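Local coordinates for probable E3 ubiquitin-protein ligase HERC1 (Homo sapiens, PDB 4QT6) that probably acts as a giant E3 ubiquitin ligase whose SPRY domain is a beta-sandwich of a kind that often mediates protein-protein recognition, at residues V46-R50 and G51-T55. Residues are numbered along the deposited sequence; the frame is centred on the assembly and turned at random.
Sequences VKENR and GNEGT. With ARF (formamide), chain B; ARF (formamide), chain G.
Glu48 and Glu53 bring two buried carboxylates into one loop, a worked example of acidic side chains accepting backbone N-H groups. The loop links strand 38-47 of one SPRY-sandwich sheet to strand 55-60 of the other. OE1 of Glu48 takes two bonds: Gly54 N reaches it on the syn side at 2.8 Å, nearly straight (166°), and Thr55 OG1 donates from the anti side at 2.6 Å. Its other oxygen, OE2, turns an anti lone pair to the N-H of Asn49, 2.7 Å away, so one carboxylate ties both loop ends. Between Glu48 and Glu53 the chain reverses in a type II turn, Asn49 to Asn52, closed by Asn52 N on Asn49 O at 3.0 Å, with Gly51 at positive phi. Glu53, bent at chi2 (81°), folds back against the turn; its OE2 receives Gly51 N from above the carboxylate plane and is hydrogen-bonded to Thr99 OG1. Arg50 CA lies 3.4 Å from Glu53 OE2, and the extended arginine side chain touches Thr99 and Gln100. Asn52 OD1 and Glu53 O accept from one formamide nitrogen, Asn52 O from a second. The donors probably stabilise both negative charges despite burial, and the backbone bonds would help set the loop's path.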
ATOM      1  N   VAL A  46      -5.939   2.921 -10.253  1.00 20.46           N
ATOM      2  CA  VAL A  46      -7.002   2.873 -11.267  1.00 21.13           C
ATOM      3  C   VAL A  46      -7.837   4.156 -11.259  1.00 21.08           C
ATOM      4  O   VAL A  46      -8.186   4.703 -12.326  1.00 21.07           O
ATOM      5  CB  VAL A  46      -7.904   1.636 -11.071  1.00 20.73           C
ATOM      6  CG1 VAL A  46      -9.121   1.707 -11.969  1.00 20.73           C
ATOM      7  CG2 VAL A  46      -7.145   0.344 -11.375  1.00 20.08           C
ATOM      8  N   LYS A  47      -8.225   4.583 -10.070  1.00 21.49           N
ATOM      9  CA  LYS A  47      -9.124   5.713  -9.891  1.00 22.41           C
ATOM     10  C   LYS A  47      -8.712   6.478  -8.638  1.00 23.15           C
ATOM     11  O   LYS A  47      -8.584   5.906  -7.548  1.00 22.38           O
ATOM     12  CB  LYS A  47     -10.575   5.228  -9.790  1.00 23.72           C
ATOM     13  CG  LYS A  47     -11.622   6.325  -9.611  1.00 26.98           C
ATOM     14  CD  LYS A  47     -11.648   7.281 -10.786  1.00 31.80           C
ATOM     15  CE  LYS A  47     -12.588   8.468 -10.549  1.00 34.51           C
ATOM     16  NZ  LYS A  47     -12.108   9.427  -9.503  1.00 36.34           N
ATOM     17  N   GLU A  48      -8.500   7.783  -8.813  1.00 22.10           N
ATOM     18  CA  GLU A  48      -8.241   8.687  -7.712  1.00 22.06           C
ATOM     19  C   GLU A  48      -8.777  10.084  -8.055  1.00 24.27           C
ATOM     20  O   GLU A  48      -9.220  10.317  -9.180  1.00 26.22           O
ATOM     21  CB  GLU A  48      -6.732   8.746  -7.399  1.00 21.82           C
ATOM     22  CG  GLU A  48      -6.343   8.028  -6.098  1.00 22.06           C
ATOM     23  CD  GLU A  48      -6.781   8.782  -4.852  1.00 23.16           C
ATOM     24  OE1 GLU A  48      -6.421   8.364  -3.723  1.00 21.10           O
ATOM     25  OE2 GLU A  48      -7.497   9.814  -4.984  1.00 22.60           O
ATOM     26  N   ASN A  49      -8.746  10.965  -7.063  1.00 26.26           N
ATOM     27  CA  ASN A  49      -8.997  12.411  -7.249  1.00 28.59           C
ATOM     28  C   ASN A  49      -7.666  13.114  -7.375  1.00 28.11           C
ATOM     29  O   ASN A  49      -6.967  13.312  -6.385  1.00 27.36           O
ATOM     30  CB  ASN A  49      -9.792  12.954  -6.071  1.00 29.80           C
ATOM     31  CG  ASN A  49     -11.109  12.248  -5.901  1.00 31.29           C
ATOM     32  OD1 ASN A  49     -11.330  11.518  -4.927  1.00 35.36           O
ATOM     33  ND2 ASN A  49     -11.986  12.422  -6.874  1.00 32.70           N
ATOM     34  N   ARG A  50      -7.291  13.440  -8.608  1.00 29.56           N
ATOM     35  CA  ARG A  50      -5.996  14.045  -8.879  1.00 31.25           C
ATOM     36  C   ARG A  50      -5.849  15.337  -8.084  1.00 32.87           C
ATOM     37  O   ARG A  50      -6.767  16.171  -8.055  1.00 33.94           O
ATOM     38  CB  ARG A  50      -5.825  14.330 -10.367  1.00 33.33           C
ATOM     39  CG  ARG A  50      -5.672  13.085 -11.230  0.60 33.87           C
ATOM     40  CD  ARG A  50      -5.977  13.401 -12.687  0.60 34.33           C
ATOM     41  NE  ARG A  50      -6.238  12.209 -13.491  0.60 34.02           N
ATOM     42  CZ  ARG A  50      -5.307  11.382 -13.973  0.60 34.34           C
ATOM     43  NH1 ARG A  50      -4.009  11.573 -13.721  0.60 34.68           N
ATOM     44  NH2 ARG A  50      -5.680  10.343 -14.713  0.60 34.62           N
ATOM     45  N   GLY A  51      -4.712  15.479  -7.414  1.00 33.60           N
ATOM     46  CA  GLY A  51      -4.456  16.648  -6.565  1.00 33.64           C
ATOM     47  C   GLY A  51      -5.134  16.660  -5.206  1.00 32.66           C
ATOM     48  O   GLY A  51      -4.990  17.618  -4.458  1.00 34.59           O
ATOM     49  N   ASN A  52      -5.893  15.621  -4.869  1.00 30.26           N
ATOM     50  CA  ASN A  52      -6.512  15.532  -3.553  1.00 29.76           C
ATOM     51  C   ASN A  52      -6.696  14.062  -3.207  1.00 27.68           C
ATOM     52  O   ASN A  52      -7.783  13.618  -2.846  1.00 27.10           O
ATOM     53  CB  ASN A  52      -7.852  16.266  -3.540  1.00 33.07           C
ATOM     54  CG  ASN A  52      -8.443  16.395  -2.151  1.00 34.09           C
ATOM     55  OD1 ASN A  52      -7.729  16.522  -1.144  1.00 36.23           O
ATOM     56  ND2 ASN A  52      -9.759  16.366  -2.085  1.00 36.48           N
ATOM     57  N   GLU A  53      -5.595  13.327  -3.314  1.00 26.46           N
ATOM     58  CA  GLU A  53      -5.633  11.859  -3.218  1.00 25.57           C
ATOM     59  C   GLU A  53      -5.880  11.433  -1.786  1.00 25.41           C
ATOM     60  O   GLU A  53      -5.608  12.193  -0.841  1.00 24.86           O
ATOM     61  CB  GLU A  53      -4.331  11.248  -3.741  1.00 25.25           C
ATOM     62  CG  GLU A  53      -4.130  11.353  -5.241  1.00 26.09           C
ATOM     63  CD  GLU A  53      -3.597  12.704  -5.703  1.00 27.48           C
ATOM     64  OE1 GLU A  53      -3.324  13.572  -4.859  1.00 26.24           O
ATOM     65  OE2 GLU A  53      -3.471  12.899  -6.921  1.00 27.11           O
ATOM     66  N   GLY A  54      -6.391  10.206  -1.630  1.00 22.35           N
ATOM     67  CA  GLY A  54      -6.776   9.663  -0.339  1.00 22.35           C
ATOM     68  C   GLY A  54      -6.242   8.258  -0.091  1.00 21.26           C
ATOM     69  O   GLY A  54      -6.720   7.570   0.775  1.00 21.29           O
ATOM     70  N   THR A  55      -5.251   7.857  -0.880  1.00 20.55           N
ATOM     71  CA  THR A  55      -4.681   6.499  -0.859  1.00 19.75           C
ATOM     72  C   THR A  55      -3.279   6.458  -0.279  1.00 19.57           C
ATOM     73  O   THR A  55      -2.451   7.343  -0.568  1.00 19.44           O
ATOM     74  CB  THR A  55      -4.579   5.992  -2.299  1.00 20.36           C
ATOM     75  OG1 THR A  55      -5.890   5.946  -2.866  1.00 20.10           O
ATOM     76  CG2 THR A  55      -3.926   4.601  -2.385  1.00 20.62           C
TER
HETATM   77  N   ARF B2201      -5.494  14.870  -0.101  1.00 29.08           N
HETATM   78  C   ARF B2201      -4.711  15.020   0.965  1.00 29.52           C
HETATM   79  O   ARF B2201      -4.214  14.052   1.519  1.00 27.79           O
HETATM   80  N   ARF G2206      -9.451  12.494  -0.804  1.00 44.92           N
HETATM   81  C   ARF G2206      -8.724  12.921   0.237  1.00 47.26           C
HETATM   82  O   ARF G2206      -9.156  12.809   1.377  1.00 48.26           O